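Local atomic coordinates of Lin1840 protein (Listeria innocua serovar 6a, PDB entry 4ZOC), a protein that probably hydrolyses terminal non-reducing beta-D-glucosyl residues to release beta-D-glucose, and takes part in beta-1,2-glucan metabolism. Residues Ala375-Asn380 and Ala521-Trp526; Ala543-Gly548 and Gly601-Glu606; Ser136-Leu141 and Cys189-Ala194; Pro145-Val150 and Gly202-Thr207; Ile642-Gln647 and Phe678-Glu683. The protein carries 2 engineered substitutions. All coordinates share one frame; numbering follows the deposited sequence. Where two conformers were deposited one is given.

Contacts 1, 3, 4 and 5 are buried, while contact 2 is only partly so. Contacts 1 and 2 belong to the C-terminal domain and touch: L377 of strand 376-380 packs its CB on P546, and its O probably accepts from K602 N. In the TIM barrel, near bound glucose, contact 3 joins the loop after strand 133-134 to strand 187-193, and contact 4 joins that loop to the one after strand 187-193; M138 and H192 pack on W147 and R149 between them. Contact 5 lies apart in the fibronectin-like domain. Backbone ladders dominate contact 1, an amide and waters contact 2, carboxylates contacts 3 and 4, and purely apolar packing contact 5.

Contact 1 (Ala375-Asn380 and Ala521-Trp526)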
# COMPACT_ATOMS: atom_id res chain seq x y z
N ALA A 375 18.60 21.60 5.39
CA ALA A 375 19.43 20.41 5.71
C ALA A 375 19.03 19.88 7.09
O ALA A 375 18.61 20.68 7.98
CB ALA A 375 20.89 20.73 5.69
N VAL A 376 19.24 18.58 7.31
CA VAL A 376 18.81 17.94 8.57
C VAL A 376 19.96 17.17 9.14
O VAL A 376 20.54 16.29 8.52
CB VAL A 376 17.61 16.99 8.42
CG1 VAL A 376 17.21 16.46 9.79
CG2 VAL A 376 16.47 17.67 7.71
N LEU A 377 20.38 17.62 10.30
CA LEU A 377 21.43 16.92 11.02
C LEU A 377 20.84 15.74 11.69
O LEU A 377 19.99 15.88 12.58
CB LEU A 377 22.10 17.86 12.05
CG LEU A 377 23.33 17.23 12.78
CD1 LEU A 377 24.52 16.86 11.88
CD2 LEU A 377 23.80 18.14 13.92
N LEU A 378 21.27 14.56 11.29
CA LEU A 378 20.61 13.30 11.77
C LEU A 378 21.39 12.59 12.88
O LEU A 378 20.79 11.92 13.79
CB LEU A 378 20.44 12.36 10.59
CG LEU A 378 19.44 12.79 9.51
CD1 LEU A 378 19.46 11.79 8.40
CD2 LEU A 378 18.08 12.96 10.15
N GLU A 379 22.70 12.72 12.84
CA GLU A 379 23.64 12.17 13.90
C GLU A 379 24.79 13.14 14.11
O GLU A 379 25.26 13.78 13.16
CB GLU A 379 24.27 10.78 13.56
CG GLU A 379 23.26 9.65 13.31
CD GLU A 379 22.48 9.21 14.54
OE1 GLU A 379 22.89 9.55 15.70
OE2 GLU A 379 21.47 8.50 14.28
N ASN A 380 25.26 13.22 15.35
CA ASN A 380 26.49 13.98 15.67
C ASN A 380 26.94 13.49 17.00
O ASN A 380 26.62 14.06 18.05
CB ASN A 380 26.20 15.45 15.72
CG ASN A 380 27.46 16.31 15.84
OD1 ASN A 380 28.55 15.87 15.53
ND2 ASN A 380 27.29 17.52 16.30
N ALA A 521 28.95 11.26 12.41
CA ALA A 521 27.96 12.26 12.10
C ALA A 521 27.37 12.04 10.75
O ALA A 521 27.96 11.40 9.84
CB ALA A 521 28.51 13.72 12.19
N LEU A 522 26.14 12.48 10.63
CA LEU A 522 25.30 12.21 9.41
C LEU A 522 24.42 13.43 9.15
O LEU A 522 23.63 13.83 9.99
CB LEU A 522 24.42 10.94 9.55
CG LEU A 522 23.41 10.74 8.45
CD1 LEU A 522 24.15 10.53 7.16
CD2 LEU A 522 22.56 9.48 8.76
N LEU A 523 24.71 14.09 8.03
CA LEU A 523 24.08 15.35 7.62
C LEU A 523 23.35 15.16 6.26
O LEU A 523 23.95 14.81 5.23
CB LEU A 523 25.13 16.44 7.53
CG LEU A 523 24.61 17.89 7.17
CD1 LEU A 523 23.60 18.39 8.19
CD2 LEU A 523 25.78 18.85 6.93
N GLU A 524 22.04 15.33 6.32
CA GLU A 524 21.17 15.18 5.18
C GLU A 524 21.00 16.51 4.47
O GLU A 524 20.35 17.44 4.99
CB GLU A 524 19.83 14.60 5.65
CG GLU A 524 18.72 14.64 4.57
CD GLU A 524 18.98 13.71 3.41
OE1 GLU A 524 19.82 14.10 2.52
OE2 GLU A 524 18.40 12.61 3.41
N LEU A 525 21.67 16.64 3.35
CA LEU A 525 21.66 17.89 2.54
C LEU A 525 20.61 17.88 1.48
O LEU A 525 20.39 18.95 0.87
CB LEU A 525 22.99 18.14 1.83
CG LEU A 525 23.92 18.55 2.94
CD1 LEU A 525 25.18 17.76 3.03
CD2 LEU A 525 23.99 19.96 3.38
N TRP A 526 19.98 16.72 1.24
CA TRP A 526 19.05 16.53 0.11
C TRP A 526 19.78 16.99 -1.19
O TRP A 526 20.95 16.65 -1.42
CB TRP A 526 17.77 17.28 0.35
CG TRP A 526 17.03 16.84 1.59
CD1 TRP A 526 16.84 17.54 2.75
CD2 TRP A 526 16.26 15.64 1.73
NE1 TRP A 526 16.02 16.82 3.62
CE2 TRP A 526 15.62 15.67 3.00
CE3 TRP A 526 16.00 14.55 0.88
CZ2 TRP A 526 14.80 14.59 3.47
CZ3 TRP A 526 15.14 13.52 1.34
CH2 TRP A 526 14.56 13.56 2.62
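L378 and E379 both turn their backbone N-H groups onto one carbonyl, that of L522, making a classic beta bulge in the antiparallel pair of strands 376-380 and 521-524. L378 N lies 2.8 Å from L522 O, nearly along the C=O axis. E379 N is farther, 3.2 Å from L522 O, in the carbonyl plane on a lone pair. The register slips by one residue here: V376 pairs with E524 before the bulge through two backbone bonds, and E379 with L522 after it. The extra residue directs the CB of L378 toward the other strand, and its CD1 comes 3.9 Å from L522 CD2 while the side chain runs alongside that of E524.

On the face that carries L377 and L523, these two cross at about a right angle, CD1 to CD1 4.1 Å, and helix 532-541 packs on A375 and L523. E524 bends at chi2 (68°), which curls OE1 back to W526 N at 2.9 Å; its CG lies over a face of the indole. E524 OE2 is taken by N506, and the carboxylate of E379 leads away to Y596 OH.

Strand 376-380 is an outermost strand of the domain's mixed sheet, joined to strand 521-524 by five backbone bonds. One carbonyl serving two N-H donors keeps the bulge bonded, and the N-H groups of W526 and N506 on the buried E524 carboxylate would help it stay ionised.

Contact 2 (Ala543-Gly548 and Gly601-Glu606); sequences ASNPSG and GKSYSE
The side-chain amide of N545 and the ring of Y604 lie nearly parallel, their planes only 11° apart, and the two side chains run antiparallel alongside one another. N545 holds CG anti to its backbone N (chi1 -178°), which carries OD1 across the gap to accept from Y604 N at 2.8 Å, the donor tilted modestly from the amide plane. At the other end of the amide, ND2 makes a weak bond of 2.8 Å to S605 OG and a further bond to A637 O; S605 OG is itself hydrogen-bonded to I636 O.

P546 follows, set at about a right angle to the tyrosine. Its CD sits over one ring face, 3.5 Å from the centroid of Y604, in a CH-pi contact offset toward the rim. The phenol OH reaches on to L539 O of helix 532-541. S603 OG accepts from S605 N at 2.9 Å, an ST turn that shapes the backbone where the amide docks.

Two waters bridge the segments as well. One links P546 O to S603 OG; the other donates to both G548 O and K602 O. Carbonyls that face each other across the gap thus need water donors between them, while the N545 amide and the proline-ring contact fix the position of Y604.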
# COMPACT_ATOMS: atom_id res chain seq x y z
N ALA A 543 29.48 27.99 10.72
CA ALA A 543 29.05 29.29 10.30
C ALA A 543 27.53 29.31 10.25
O ALA A 543 26.91 30.35 10.58
CB ALA A 543 29.66 29.61 8.99
N SER A 544 26.91 28.18 9.87
CA SER A 544 25.46 27.96 10.04
C SER A 544 25.18 26.76 10.96
O SER A 544 25.94 25.83 10.93
CB SER A 544 24.81 27.76 8.68
OG SER A 544 24.88 28.97 7.94
N ASN A 545 24.12 26.82 11.76
CA ASN A 545 23.84 25.78 12.68
C ASN A 545 22.63 25.01 12.11
O ASN A 545 21.57 25.62 11.87
CB ASN A 545 23.51 26.43 14.02
CG ASN A 545 23.24 25.45 15.12
OD1 ASN A 545 23.22 24.25 14.94
ND2 ASN A 545 23.08 26.00 16.34
N PRO A 546 22.82 23.69 11.81
CA PRO A 546 21.66 22.90 11.24
C PRO A 546 20.39 23.18 11.98
O PRO A 546 20.40 23.12 13.24
CB PRO A 546 22.11 21.44 11.41
CG PRO A 546 23.61 21.55 11.39
CD PRO A 546 23.95 22.81 12.11
N SER A 547 19.27 23.28 11.26
CA SER A 547 18.03 23.54 11.85
C SER A 547 16.82 22.92 11.22
O SER A 547 15.69 23.15 11.67
CB SER A 547 17.81 25.04 11.98
OG SER A 547 17.61 25.66 10.74
N GLY A 548 17.06 22.12 10.18
CA GLY A 548 16.01 21.35 9.53
C GLY A 548 15.52 20.13 10.32
O GLY A 548 16.19 19.61 11.22
N GLY A 601 15.38 16.37 14.00
CA GLY A 601 16.62 16.97 13.47
C GLY A 601 17.42 17.46 14.68
O GLY A 601 16.87 17.85 15.72
N LYS A 602 18.72 17.40 14.56
CA LYS A 602 19.59 17.85 15.66
C LYS A 602 20.04 19.30 15.44
O LYS A 602 19.67 19.99 14.45
CB LYS A 602 20.75 16.88 15.80
CG LYS A 602 20.30 15.48 16.17
CD LYS A 602 21.50 14.55 16.20
CE LYS A 602 22.47 14.84 17.33
NZ LYS A 602 21.91 15.05 18.68
N SER A 603 20.82 19.79 16.38
CA SER A 603 21.31 21.18 16.33
C SER A 603 22.67 21.16 17.08
O SER A 603 22.89 20.26 17.90
CB SER A 603 20.33 22.11 17.09
OG SER A 603 20.79 23.48 17.27
N TYR A 604 23.49 22.20 16.84
CA TYR A 604 24.64 22.51 17.66
C TYR A 604 24.26 23.15 19.02
O TYR A 604 25.10 23.22 19.91
CB TYR A 604 25.66 23.37 16.90
CG TYR A 604 26.11 22.77 15.60
CD1 TYR A 604 26.16 21.36 15.44
CD2 TYR A 604 26.53 23.56 14.57
CE1 TYR A 604 26.64 20.79 14.27
CE2 TYR A 604 26.97 23.02 13.38
CZ TYR A 604 27.00 21.63 13.21
OH TYR A 604 27.43 21.12 11.97
N SER A 605 23.03 23.61 19.16
CA SER A 605 22.56 24.26 20.33
C SER A 605 21.70 23.27 21.17
O SER A 605 21.43 22.11 20.77
CB SER A 605 21.68 25.44 19.92
OG SER A 605 22.27 26.34 19.05
N GLU A 606 21.25 23.74 22.30
CA GLU A 606 20.33 22.98 23.18
C GLU A 606 19.23 23.94 23.62
O GLU A 606 19.47 25.10 23.90
CB GLU A 606 21.10 22.59 24.42
CG GLU A 606 21.67 21.25 24.64
CD GLU A 606 21.79 21.03 26.17
OE1 GLU A 606 22.57 21.74 26.80
OE2 GLU A 606 21.06 20.22 26.81
O HOH W 1 19.80 24.76 15.32
O HOH W 2 18.98 19.61 11.77

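Contact 3 (Ser136-Leu141 and Cys189-Ala194); sequences SPMLDL and CVKHFA
D140 grips H192 with both carboxylate oxygens. OD2 offers its syn lone pair to H192 ND1 at 2.8 Å, in the plane of the imidazole and almost straight (171°), while OD1 takes H192 N at 2.9 Å, also from the syn side. Backbone and ring of the histidine are therefore fixed together, with the carboxylate and ring planes 35° apart. D140 OD1 has a further donor in Y223 OH.

Three backbone bonds run alongside. L139 N reaches K191 O at 2.8 Å, K191 N gives to P137 O at 3.1 Å, and C189 N bonds to S136 O. M138 and K191 form a single beta bridge. Cis peptides precede P137, H192 and A194.

K191 places CG between its own backbone N and carbonyl carbon (chi1 67°); this puts CG over the centre of the H192 ring, 3.6 Å above its plane. From there the chain runs extended past M138, CE 4.0 Å from M138 CB, to put NZ on F135 O. M138 CG also packs near H192 CE1. The side chains of L139 and V190 cross at about a right angle, CD1 of L139 4.1 Å from CG1 of V190.

The contact lies at the C-terminal ends of the neighbouring parallel strands 133-134 and 187-193, the end where a TIM barrel carries its active site. The side chain of K191 is about 8 Å from a bound glucose. The Lys-His-Phe sequence closing strand 187-193, with its cis bond between K191 and H192, is consistent with the barrel domain of family 3 glycosidases.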
# COMPACT_ATOMS: atom_id res chain seq x y z
N SER A 136 3.80 24.79 -10.42
CA SER A 136 4.17 24.66 -9.02
C SER A 136 3.19 25.51 -8.21
O SER A 136 2.66 26.50 -8.71
CB SER A 136 5.62 25.15 -8.81
OG SER A 136 6.00 25.26 -7.45
N PRO A 137 2.88 25.11 -6.97
CA PRO A 137 3.42 24.04 -6.12
C PRO A 137 2.87 22.62 -6.44
O PRO A 137 1.74 22.43 -6.88
CB PRO A 137 2.99 24.46 -4.74
CG PRO A 137 1.69 25.14 -4.97
CD PRO A 137 1.90 25.92 -6.25
N MET A 138 3.73 21.60 -6.20
CA MET A 138 3.29 20.22 -6.19
C MET A 138 2.87 19.86 -4.75
O MET A 138 3.70 19.91 -3.79
CB MET A 138 4.44 19.36 -6.70
CG MET A 138 4.12 17.91 -6.88
SD MET A 138 4.28 16.96 -5.34
CE MET A 138 4.50 15.33 -6.09
N LEU A 139 1.63 19.47 -4.61
CA LEU A 139 0.98 19.31 -3.28
C LEU A 139 0.47 17.90 -3.01
O LEU A 139 -0.43 17.69 -2.20
CB LEU A 139 -0.13 20.34 -3.12
CG LEU A 139 0.40 21.79 -3.16
CD1 LEU A 139 -0.78 22.76 -3.14
CD2 LEU A 139 1.29 22.08 -1.94
N ASP A 140 1.08 16.92 -3.68
CA ASP A 140 0.67 15.52 -3.51
C ASP A 140 1.29 15.03 -2.20
O ASP A 140 2.55 15.05 -2.00
CB ASP A 140 1.17 14.67 -4.70
CG ASP A 140 0.74 15.26 -6.05
OD1 ASP A 140 -0.34 15.88 -6.14
OD2 ASP A 140 1.49 15.15 -7.01
N LEU A 141 0.42 14.57 -1.30
CA LEU A 141 0.86 13.94 -0.06
C LEU A 141 1.60 12.65 -0.40
O LEU A 141 1.16 11.90 -1.31
CB LEU A 141 -0.39 13.60 0.78
CG LEU A 141 -0.15 13.02 2.18
CD1 LEU A 141 0.31 14.16 3.04
CD2 LEU A 141 -1.43 12.43 2.70
N CYS A 189 0.32 27.21 -10.67
CA CYS A 189 -0.53 26.13 -11.04
C CYS A 189 -0.31 24.98 -10.03
O CYS A 189 0.72 24.34 -10.02
CB CYS A 189 -0.18 25.61 -12.42
SG CYS A 189 -1.16 24.26 -13.02
N VAL A 190 -1.34 24.72 -9.26
CA VAL A 190 -1.37 23.63 -8.26
C VAL A 190 -1.35 22.32 -9.00
O VAL A 190 -2.10 22.18 -9.96
CB VAL A 190 -2.68 23.76 -7.39
CG1 VAL A 190 -3.00 22.53 -6.57
CG2 VAL A 190 -2.57 24.93 -6.42
N LYS A 191 -0.59 21.32 -8.54
CA LYS A 191 -0.61 20.02 -9.20
C LYS A 191 -0.36 18.95 -8.08
O LYS A 191 0.13 19.33 -6.97
CB LYS A 191 0.43 19.92 -10.35
CG LYS A 191 1.85 19.95 -9.87
CD LYS A 191 2.81 20.14 -11.02
CE LYS A 191 4.24 19.89 -10.68
NZ LYS A 191 5.11 20.18 -11.81
N HIS A 192 -0.74 17.72 -8.31
CA HIS A 192 -1.45 17.17 -9.44
C HIS A 192 -2.80 16.69 -8.89
O HIS A 192 -2.86 15.85 -7.99
CB HIS A 192 -0.70 15.92 -10.06
CG HIS A 192 0.69 16.21 -10.49
ND1 HIS A 192 1.77 16.13 -9.63
CD2 HIS A 192 1.21 16.54 -11.71
CE1 HIS A 192 2.88 16.46 -10.29
NE2 HIS A 192 2.57 16.69 -11.55
N PHE A 193 -3.88 17.23 -9.42
CA PHE A 193 -5.19 17.00 -8.83
C PHE A 193 -5.69 15.63 -9.30
O PHE A 193 -5.97 15.48 -10.49
CB PHE A 193 -6.17 18.16 -9.19
CG PHE A 193 -7.31 18.32 -8.23
CD1 PHE A 193 -7.11 18.90 -6.98
CD2 PHE A 193 -8.58 17.86 -8.58
CE1 PHE A 193 -8.16 19.07 -6.08
CE2 PHE A 193 -9.64 18.03 -7.71
CZ PHE A 193 -9.43 18.60 -6.45
N ALA A 194 -5.79 14.57 -8.46
CA ALA A 194 -5.48 14.51 -7.04
C ALA A 194 -4.93 13.18 -6.67
O ALA A 194 -5.22 12.22 -7.35
CB ALA A 194 -6.74 14.68 -6.16

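Contact 4 (Pro145-Val150 and Gly202-Thr207); sequences PRWGRV and GLEYNT
W147 and E204 meet where two loops, one after barrel strand 133-134 and one after 187-193, pack in a buried, mainly polar contact at the C-terminal end of the barrel strands. The indole NE1 reaches OE2 of E204 at 3.0 Å, approaching from above the carboxylate plane (43° out of it), with the ring and carboxylate planes 57° apart. Y205 N comes to the same oxygen from the same face, so OE2 is gripped twice. A bend at chi2 (62°) turns the E204 carboxylate toward W147, and E204 CG lies over the centre of the Y205 ring.

The other oxygen, OE1, is held by A474 N and by a water 2.8 Å away that in turn accepts from G148 N. The aliphatic part of R149 packs beside it, CD 3.4 Å from E204 OE1, while the guanidinium stands nearly upright to the carboxylate. R149 CB also covers one face of the W147 ring.

G202, with positive phi, packs its CA directly against R146 CB at 3.7 Å, and its N lies over a face of the R146 guanidinium. Both arginines end elsewhere: R149 in a salt bridge with E152, R146 in one with D144 and in hydrogen bonds to G559 O and I561 O of the second subunit.

From L203 to N206 the chain makes a type II beta turn, at whose third residue Y205 OH is hydrogen-bonded to E473 of the glucose pocket. The side chain of R149 is about 6 Å from a bound glucose. The arrangement belongs to the rim of a family 3 glycosidase active site, built from barrel loops and C-terminal domain together.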
# COMPACT_ATOMS: atom_id res chain seq x y z
N PRO A 145 8.48 6.51 -0.22
CA PRO A 145 9.68 6.99 -0.82
C PRO A 145 10.25 6.19 -1.98
O PRO A 145 11.27 6.60 -2.57
CB PRO A 145 10.64 7.04 0.36
CG PRO A 145 10.15 6.08 1.33
CD PRO A 145 8.66 5.98 1.14
N ARG A 146 9.60 5.07 -2.38
CA ARG A 146 9.99 4.39 -3.67
C ARG A 146 9.70 5.31 -4.81
O ARG A 146 10.44 5.34 -5.82
CB ARG A 146 9.21 3.09 -3.83
CG ARG A 146 9.69 2.03 -2.89
CD ARG A 146 8.77 0.83 -2.89
NE ARG A 146 7.45 1.14 -2.34
CZ ARG A 146 6.53 0.22 -2.05
NH1 ARG A 146 6.75 -1.05 -2.29
NH2 ARG A 146 5.37 0.58 -1.51
N TRP A 147 8.65 6.10 -4.70
CA TRP A 147 8.20 7.02 -5.77
C TRP A 147 9.20 8.14 -5.92
O TRP A 147 9.46 8.93 -4.97
CB TRP A 147 6.85 7.64 -5.35
CG TRP A 147 6.07 8.31 -6.40
CD1 TRP A 147 5.81 7.83 -7.63
CD2 TRP A 147 5.40 9.58 -6.33
NE1 TRP A 147 4.97 8.66 -8.32
CE2 TRP A 147 4.67 9.73 -7.56
CE3 TRP A 147 5.22 10.52 -5.32
CZ2 TRP A 147 3.84 10.85 -7.83
CZ3 TRP A 147 4.45 11.63 -5.58
CH2 TRP A 147 3.75 11.79 -6.83
N GLY A 148 9.71 8.32 -7.14
CA GLY A 148 10.71 9.34 -7.39
C GLY A 148 10.27 10.76 -7.19
O GLY A 148 11.08 11.64 -6.91
N ARG A 149 8.99 10.97 -7.32
CA ARG A 149 8.39 12.33 -7.21
C ARG A 149 8.19 12.83 -5.77
O ARG A 149 7.80 13.96 -5.60
CB ARG A 149 7.06 12.37 -7.99
CG ARG A 149 7.27 11.91 -9.43
CD ARG A 149 6.08 12.26 -10.34
NE ARG A 149 6.20 13.68 -10.66
CZ ARG A 149 5.74 14.29 -11.74
NH1 ARG A 149 5.03 13.65 -12.67
NH2 ARG A 149 6.00 15.58 -11.88
N VAL A 150 8.57 12.06 -4.74
CA VAL A 150 8.60 12.57 -3.40
C VAL A 150 9.45 13.83 -3.34
O VAL A 150 9.17 14.70 -2.50
CB VAL A 150 9.07 11.57 -2.30
CG1 VAL A 150 8.09 10.39 -2.24
CG2 VAL A 150 10.47 11.05 -2.55
N GLY A 202 4.89 2.43 -5.12
CA GLY A 202 5.88 3.42 -5.48
C GLY A 202 6.11 3.53 -6.99
O GLY A 202 6.96 4.22 -7.41
N LEU A 203 5.28 2.84 -7.79
CA LEU A 203 5.54 2.66 -9.20
C LEU A 203 4.94 3.86 -9.99
O LEU A 203 3.81 4.23 -9.82
CB LEU A 203 4.92 1.30 -9.65
CG LEU A 203 4.96 0.96 -11.11
CD1 LEU A 203 6.40 0.99 -11.65
CD2 LEU A 203 4.28 -0.41 -11.35
N GLU A 204 5.74 4.49 -10.82
CA GLU A 204 5.25 5.68 -11.52
C GLU A 204 4.00 5.45 -12.31
O GLU A 204 3.81 4.44 -12.99
CB GLU A 204 6.35 6.27 -12.42
CG GLU A 204 6.04 7.60 -12.92
CD GLU A 204 5.88 8.57 -11.80
OE1 GLU A 204 6.90 9.12 -11.27
OE2 GLU A 204 4.71 8.83 -11.34
N TYR A 205 3.09 6.41 -12.19
CA TYR A 205 1.77 6.45 -12.89
C TYR A 205 0.83 5.41 -12.43
O TYR A 205 -0.25 5.29 -13.03
CB TYR A 205 1.90 6.40 -14.42
CG TYR A 205 3.04 7.22 -15.02
CD1 TYR A 205 3.05 8.60 -14.94
CD2 TYR A 205 4.09 6.61 -15.63
CE1 TYR A 205 4.08 9.34 -15.47
CE2 TYR A 205 5.18 7.33 -16.14
CZ TYR A 205 5.12 8.70 -16.09
OH TYR A 205 6.08 9.50 -16.60
N ASN A 206 1.22 4.60 -11.45
CA ASN A 206 0.44 3.42 -11.09
C ASN A 206 -0.85 3.76 -10.30
O ASN A 206 -1.03 4.90 -9.83
CB ASN A 206 1.29 2.43 -10.28
CG ASN A 206 0.75 1.03 -10.28
OD1 ASN A 206 -0.05 0.61 -11.14
ND2 ASN A 206 1.19 0.27 -9.28
N THR A 207 -1.74 2.77 -10.25
CA THR A 207 -3.00 2.84 -9.52
C THR A 207 -2.92 3.51 -8.14
O THR A 207 -2.02 3.29 -7.34
CB THR A 207 -3.48 1.39 -9.33
OG1 THR A 207 -3.63 0.76 -10.59
CG2 THR A 207 -4.79 1.29 -8.55
O HOH W 3 8.88 7.64 -9.87

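Contact 5 (Ile642-Gln647 and Phe678-Glu683); sequences IQVYLQ and FELTSE
One face of the F678 ring is covered by V644 CG2, which stands 3.7 Å above the plane and is shifted toward the rim, a CH-pi contact 4.1 Å from the centroid of F678. I642 comes to the same ring obliquely, its CG2 3.8 Å from F678 CE2 and equally close to CZ.

V644 divides its branches between two partners. CG1, anti to the backbone N (chi1 -178°), points to L680 and lies 3.7 Å from L680 CD1, while CG2 takes the ring. L646 completes the row, CD1 4.2 Å from L680 CD1. I642, V644 and L646 thus direct every second side chain of one strand onto F678 and L680 of the other. The contact is wholly apolar, and V628 and A662 also touch F678.

The axes of the two strand segments come within 9.9 Å and run 17° off parallel, too far apart for backbone bonding: 638-648 belongs to the five-stranded sheet and 673-680 to the three-stranded one. The side chain of L646 is about 7 Å from that of D648, a magnesium ligand. Two sheets facing each other across an apolar core make the beta sandwich of the fibronectin type III-like domain.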
# COMPACT_ATOMS: atom_id res chain seq x y z
N ILE A 642 9.51 24.60 16.98
CA ILE A 642 8.46 24.22 17.96
C ILE A 642 7.30 23.65 17.13
O ILE A 642 6.90 24.27 16.14
CB ILE A 642 7.96 25.40 18.77
CG1 ILE A 642 9.14 26.05 19.52
CG2 ILE A 642 6.79 24.98 19.61
CD1 ILE A 642 8.88 27.41 20.19
N GLN A 643 6.83 22.47 17.51
CA GLN A 643 5.73 21.74 16.85
C GLN A 643 4.60 21.51 17.83
O GLN A 643 4.86 21.07 18.95
CB GLN A 643 6.22 20.39 16.29
CG GLN A 643 7.37 20.58 15.31
CD GLN A 643 8.28 19.42 15.17
OE1 GLN A 643 7.86 18.28 15.05
NE2 GLN A 643 9.54 19.71 15.12
N VAL A 644 3.38 21.72 17.35
CA VAL A 644 2.17 21.40 18.16
C VAL A 644 1.32 20.41 17.40
O VAL A 644 0.90 20.66 16.26
CB VAL A 644 1.37 22.66 18.50
CG1 VAL A 644 0.18 22.31 19.35
CG2 VAL A 644 2.26 23.71 19.13
N TYR A 645 1.01 19.30 18.10
CA TYR A 645 0.18 18.25 17.62
C TYR A 645 -1.11 18.09 18.43
O TYR A 645 -1.17 18.36 19.66
CB TYR A 645 0.97 16.94 17.63
CG TYR A 645 2.24 16.90 16.82
CD1 TYR A 645 3.42 17.36 17.36
CD2 TYR A 645 2.27 16.31 15.58
CE1 TYR A 645 4.62 17.31 16.66
CE2 TYR A 645 3.44 16.30 14.81
CZ TYR A 645 4.59 16.78 15.35
OH TYR A 645 5.75 16.76 14.66
N LEU A 646 -2.15 17.72 17.75
CA LEU A 646 -3.39 17.35 18.36
C LEU A 646 -3.79 15.84 18.09
O LEU A 646 -3.55 15.28 16.97
CB LEU A 646 -4.45 18.24 17.80
CG LEU A 646 -5.56 18.72 18.71
CD1 LEU A 646 -4.96 19.37 19.99
CD2 LEU A 646 -6.38 19.67 17.86
N GLN A 647 -4.34 15.19 19.11
CA GLN A 647 -4.95 13.94 19.02
C GLN A 647 -6.42 13.98 19.48
O GLN A 647 -6.72 14.51 20.55
CB GLN A 647 -4.23 12.91 19.85
CG GLN A 647 -4.86 11.51 19.80
CD GLN A 647 -4.21 10.49 20.73
OE1 GLN A 647 -3.51 10.83 21.67
NE2 GLN A 647 -4.42 9.21 20.42
N PHE A 678 0.42 30.09 19.69
CA PHE A 678 -0.25 29.43 18.54
C PHE A 678 -1.75 29.44 18.79
O PHE A 678 -2.17 29.28 19.90
CB PHE A 678 0.21 27.98 18.38
CG PHE A 678 1.67 27.79 18.22
CD1 PHE A 678 2.28 27.94 16.98
CD2 PHE A 678 2.46 27.47 19.30
CE1 PHE A 678 3.62 27.72 16.85
CE2 PHE A 678 3.80 27.24 19.17
CZ PHE A 678 4.38 27.39 17.95
N GLU A 679 -2.57 29.61 17.77
CA GLU A 679 -4.04 29.45 17.90
C GLU A 679 -4.44 28.18 17.18
O GLU A 679 -4.23 28.05 15.96
CB GLU A 679 -4.77 30.65 17.27
CG GLU A 679 -6.29 30.56 17.43
CD GLU A 679 -7.05 31.68 16.81
OE1 GLU A 679 -8.26 31.69 17.02
OE2 GLU A 679 -6.47 32.54 16.12
N LEU A 680 -5.00 27.22 17.90
CA LEU A 680 -5.52 26.01 17.23
C LEU A 680 -7.00 26.29 17.17
O LEU A 680 -7.67 26.27 18.23
CB LEU A 680 -5.21 24.75 18.04
CG LEU A 680 -3.72 24.51 18.42
CD1 LEU A 680 -3.45 23.18 19.06
CD2 LEU A 680 -2.84 24.64 17.26
N THR A 681 -7.50 26.60 15.97
CA THR A 681 -8.93 26.95 15.81
C THR A 681 -9.71 25.68 15.91
O THR A 681 -9.12 24.59 15.91
CB THR A 681 -9.24 27.61 14.47
OG1 THR A 681 -9.10 26.66 13.43
CG2 THR A 681 -8.40 28.84 14.22
N SER A 682 -11.03 25.79 15.94
CA SER A 682 -11.86 24.58 16.03
C SER A 682 -11.72 23.66 14.80
O SER A 682 -11.90 22.45 14.90
CB SER A 682 -13.30 24.91 16.36
OG SER A 682 -13.88 25.56 15.29
N GLU A 683 -11.35 24.22 13.66
CA GLU A 683 -11.05 23.42 12.51
C GLU A 683 -9.94 22.37 12.80
O GLU A 683 -9.99 21.26 12.29
CB GLU A 683 -10.66 24.35 11.32
CG GLU A 683 -10.57 23.58 10.01
CD GLU A 683 -9.21 22.91 9.82
OE1 GLU A 683 -8.19 23.47 10.29
OE2 GLU A 683 -9.17 21.80 9.21